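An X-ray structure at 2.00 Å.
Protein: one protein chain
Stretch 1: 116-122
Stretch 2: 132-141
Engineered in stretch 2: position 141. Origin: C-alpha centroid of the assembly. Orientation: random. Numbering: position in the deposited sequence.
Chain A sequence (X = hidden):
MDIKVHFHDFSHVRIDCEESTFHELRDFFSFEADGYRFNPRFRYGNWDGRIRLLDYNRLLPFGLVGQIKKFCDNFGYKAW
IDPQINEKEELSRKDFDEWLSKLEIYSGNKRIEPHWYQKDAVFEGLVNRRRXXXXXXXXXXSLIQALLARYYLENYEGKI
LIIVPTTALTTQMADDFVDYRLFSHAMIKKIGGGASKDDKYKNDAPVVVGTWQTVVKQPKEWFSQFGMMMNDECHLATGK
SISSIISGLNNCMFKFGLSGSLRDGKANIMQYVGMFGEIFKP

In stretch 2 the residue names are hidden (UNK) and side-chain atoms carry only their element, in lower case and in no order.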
# COMPACT_ATOMS: atom_id res chain seq x y z
N TRP A 116 -12.22 -19.54 -0.77
CA TRP A 116 -13.09 -18.64 -0.03
C TRP A 116 -12.28 -17.52 0.64
O TRP A 116 -12.67 -16.36 0.58
CB TRP A 116 -13.88 -19.40 1.04
CG TRP A 116 -13.00 -20.03 2.10
CD1 TRP A 116 -12.31 -21.21 2.01
CD2 TRP A 116 -12.70 -19.49 3.39
NE1 TRP A 116 -11.60 -21.44 3.16
CE2 TRP A 116 -11.82 -20.39 4.03
CE3 TRP A 116 -13.08 -18.32 4.07
CZ2 TRP A 116 -11.31 -20.17 5.31
CZ3 TRP A 116 -12.57 -18.10 5.35
CH2 TRP A 116 -11.70 -19.02 5.96
N TYR A 117 -11.16 -17.88 1.26
CA TYR A 117 -10.34 -16.89 1.95
C TYR A 117 -9.70 -15.90 1.00
O TYR A 117 -9.44 -14.75 1.37
CB TYR A 117 -9.28 -17.57 2.84
CG TYR A 117 -8.36 -18.53 2.13
CD1 TYR A 117 -7.26 -18.07 1.40
CD2 TYR A 117 -8.59 -19.90 2.18
CE1 TYR A 117 -6.41 -18.96 0.73
CE2 TYR A 117 -7.76 -20.80 1.51
CZ TYR A 117 -6.67 -20.32 0.79
OH TYR A 117 -5.86 -21.21 0.13
N GLN A 118 -9.44 -16.34 -0.23
CA GLN A 118 -8.85 -15.46 -1.24
C GLN A 118 -9.92 -14.46 -1.67
O GLN A 118 -9.64 -13.27 -1.83
CB GLN A 118 -8.37 -16.27 -2.44
CG GLN A 118 -7.23 -17.23 -2.13
CD GLN A 118 -6.78 -17.99 -3.36
OE1 GLN A 118 -7.59 -18.63 -4.03
NE2 GLN A 118 -5.48 -17.94 -3.66
N LYS A 119 -11.14 -14.96 -1.84
CA LYS A 119 -12.29 -14.13 -2.21
C LYS A 119 -12.56 -13.10 -1.11
O LYS A 119 -12.82 -11.93 -1.39
CB LYS A 119 -13.54 -15.00 -2.41
CG LYS A 119 -13.48 -15.94 -3.60
CD LYS A 119 -14.79 -16.70 -3.75
CE LYS A 119 -14.78 -17.61 -4.97
NZ LYS A 119 -16.06 -18.36 -5.11
N ASP A 120 -12.50 -13.55 0.14
CA ASP A 120 -12.72 -12.67 1.28
C ASP A 120 -11.65 -11.57 1.34
O ASP A 120 -11.97 -10.39 1.49
CB ASP A 120 -12.70 -13.47 2.59
CG ASP A 120 -13.98 -14.28 2.82
OD1 ASP A 120 -14.95 -14.09 2.05
OD2 ASP A 120 -14.01 -15.09 3.77
N ALA A 121 -10.39 -11.96 1.21
CA ALA A 121 -9.27 -11.01 1.26
C ALA A 121 -9.41 -9.94 0.17
O ALA A 121 -9.25 -8.74 0.45
CB ALA A 121 -7.95 -11.76 1.10
N VAL A 122 -9.71 -10.37 -1.06
CA VAL A 122 -9.87 -9.45 -2.18
C VAL A 122 -11.04 -8.49 -1.92
O VAL A 122 -10.92 -7.29 -2.14
CB VAL A 122 -10.13 -10.21 -3.50
CG1 VAL A 122 -10.56 -9.23 -4.59
CG2 VAL A 122 -8.86 -10.94 -3.93
N UNK A 132 -3.49 -4.17 5.11
CA UNK A 132 -2.32 -5.03 5.20
C UNK A 132 -3.06 -6.36 5.27
O UNK A 132 -3.74 -6.64 6.26
c UNK A 132 -0.61 -6.06 6.68
c UNK A 132 -1.52 -4.86 6.50
c UNK A 132 -0.68 -3.59 6.45
c UNK A 132 0.10 -3.35 7.73
N UNK A 133 -2.95 -7.14 4.21
CA UNK A 133 -3.62 -8.43 4.15
C UNK A 133 -2.69 -9.43 4.82
O UNK A 133 -1.66 -9.80 4.27
c UNK A 133 -6.08 -7.58 2.57
c UNK A 133 -4.82 -8.19 0.48
c UNK A 133 -3.89 -8.80 2.70
c UNK A 133 -4.70 -7.76 1.93
N UNK A 134 -3.07 -9.85 6.02
CA UNK A 134 -2.28 -10.78 6.79
C UNK A 134 -2.63 -12.24 6.47
O UNK A 134 -3.43 -12.85 7.17
c UNK A 134 -2.47 -10.48 8.28
c UNK A 134 -1.62 -11.35 9.17
n UNK A 134 -2.13 -11.69 10.34
o UNK A 134 -0.49 -11.69 8.81
N UNK A 135 -2.03 -12.78 5.41
CA UNK A 135 -2.28 -14.16 5.03
C UNK A 135 -0.98 -14.91 4.82
O UNK A 135 -0.00 -14.34 4.35
c UNK A 135 -2.97 -12.08 2.55
c UNK A 135 -3.90 -13.02 3.30
c UNK A 135 -3.11 -14.24 3.73
c UNK A 135 -5.04 -13.44 2.39
N UNK A 136 -0.97 -16.22 5.16
CA UNK A 136 0.20 -17.11 5.03
C UNK A 136 0.70 -17.25 3.59
O UNK A 136 -0.08 -17.18 2.64
c UNK A 136 -0.31 -18.42 5.61
c UNK A 136 -1.77 -18.39 5.28
c UNK A 136 -2.14 -16.97 5.62
N UNK A 137 2.00 -17.46 3.45
CA UNK A 137 2.62 -17.59 2.14
C UNK A 137 1.94 -18.66 1.27
O UNK A 137 2.11 -18.69 0.05
c UNK A 137 4.13 -17.90 2.27
c UNK A 137 4.88 -17.51 0.99
o UNK A 137 4.67 -17.14 3.36
N UNK A 138 1.15 -19.52 1.90
CA UNK A 138 0.46 -20.58 1.18
C UNK A 138 -0.87 -20.10 0.58
O UNK A 138 -1.37 -20.70 -0.37
o UNK A 138 -0.61 -21.43 3.21
c UNK A 138 0.21 -21.78 2.10
N UNK A 139 -1.42 -19.01 1.12
CA UNK A 139 -2.69 -18.46 0.64
C UNK A 139 -2.66 -18.09 -0.85
O UNK A 139 -3.50 -17.29 -1.30
c UNK A 139 -3.09 -17.25 1.48
N UNK A 140 -1.71 -18.65 -1.59
CA UNK A 140 -1.58 -18.37 -3.02
C UNK A 140 -1.89 -16.91 -3.27
O UNK A 140 -2.88 -16.58 -3.94
N UNK A 141 -1.04 -16.05 -2.73
CA UNK A 141 -1.22 -14.61 -2.84
C UNK A 141 -1.17 -14.03 -4.23
O UNK A 141 -1.65 -12.94 -4.43
n UNK A 141 1.29 -13.99 1.41
c UNK A 141 -0.18 -14.23 -0.53
n UNK A 141 2.69 -14.19 3.23
n UNK A 141 3.38 -13.04 1.35
c UNK A 141 -0.19 -13.88 -2.00
c UNK A 141 0.97 -13.51 0.08
c UNK A 141 2.46 -13.74 2.00

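Position 132 has four side-chain carbons. The chain forks at the first carbon, and one arm is two carbons long. It lies out of reach of stretch 1. A beta-branched side chain of this shape is Ile132, in the strand.

Position 133 also has four carbons, but the fork comes at the second. Its CA-to-CB bond points toward the helix. One terminal carbon lies 4.0 Å from the backbone O of Ala121. This is Leu133, and the carbon is its CD2. The CA atoms of Ala121 and Leu133 are 6.9 Å apart.

Position 134 has two side-chain carbons, and the second carries one oxygen and one nitrogen. That is a short amide, so the residue is Asn134. It does not touch the helix.

Position 135 has four carbons with the fork at the second. CA-to-CB points toward the helix, and one branch tip comes within 3.6 Å of Ala121 CB. The residue is Leu135, and the tip is CD2. Its chi1 of -19° lies between the usual wells.

Position 136 has three carbons that close a ring onto the backbone N. Only proline does this, so it is Pro136. It opens a type I beta turn that ends at position 139 and has no contact with stretch 1.

Position 137 has one carbon that carries an oxygen and a second carbon. This is Thr137. It is exposed and far from the helix.

Position 138 has one carbon and then one oxygen, which gives Ser138. Its side chain also stays clear of stretch 1.

Position 139 has a single side-chain carbon. The CB and Tyr117 CE1 are 3.8 Å apart, and the CA lies equally close to CE1. This is Ala139. Its N donates to Pro136 O at 2.7 Å, which closes the turn. Its O accepts a hydrogen bond from Gln118 NE2 at 3.1 Å.

Position 140 has no side-chain atoms, so it is Gly140. Its positive phi of 37° favours glycine by itself. An ideal CB would sit a tight 3.3 Å from Gln118 NE2. Its O accepts a weak hydrogen bond from the same NE2 at 2.9 Å.

Position 141 has three carbons, a nitrogen, and then a carbon carrying two more nitrogens. This is a guanidinium, so the residue is Arg141, an engineered substitution for lysine. CA-to-CB points away from the helix. The NH2 donates to Leu135 O at 2.9 Å, and the NE makes a weak bond to the same O at 3.2 Å. These bonds link the side chain of Arg141 back to the backbone at Leu135, across the turn.

The contact is small, burying 273 Å² in all, and combines apolar packing with polar anchoring. Ala121 meets Leu133 and Leu135, while Tyr117 packs on Ala139. Between these helix positions, Gln118 starts sideways, but its end reaches nearer to the loop. Its amide nitrogen bonds to two successive carbonyls, so the backbone of the loop supplies the polar partners.

Stretch 2, residues 132-141: ILNLPTSAGR
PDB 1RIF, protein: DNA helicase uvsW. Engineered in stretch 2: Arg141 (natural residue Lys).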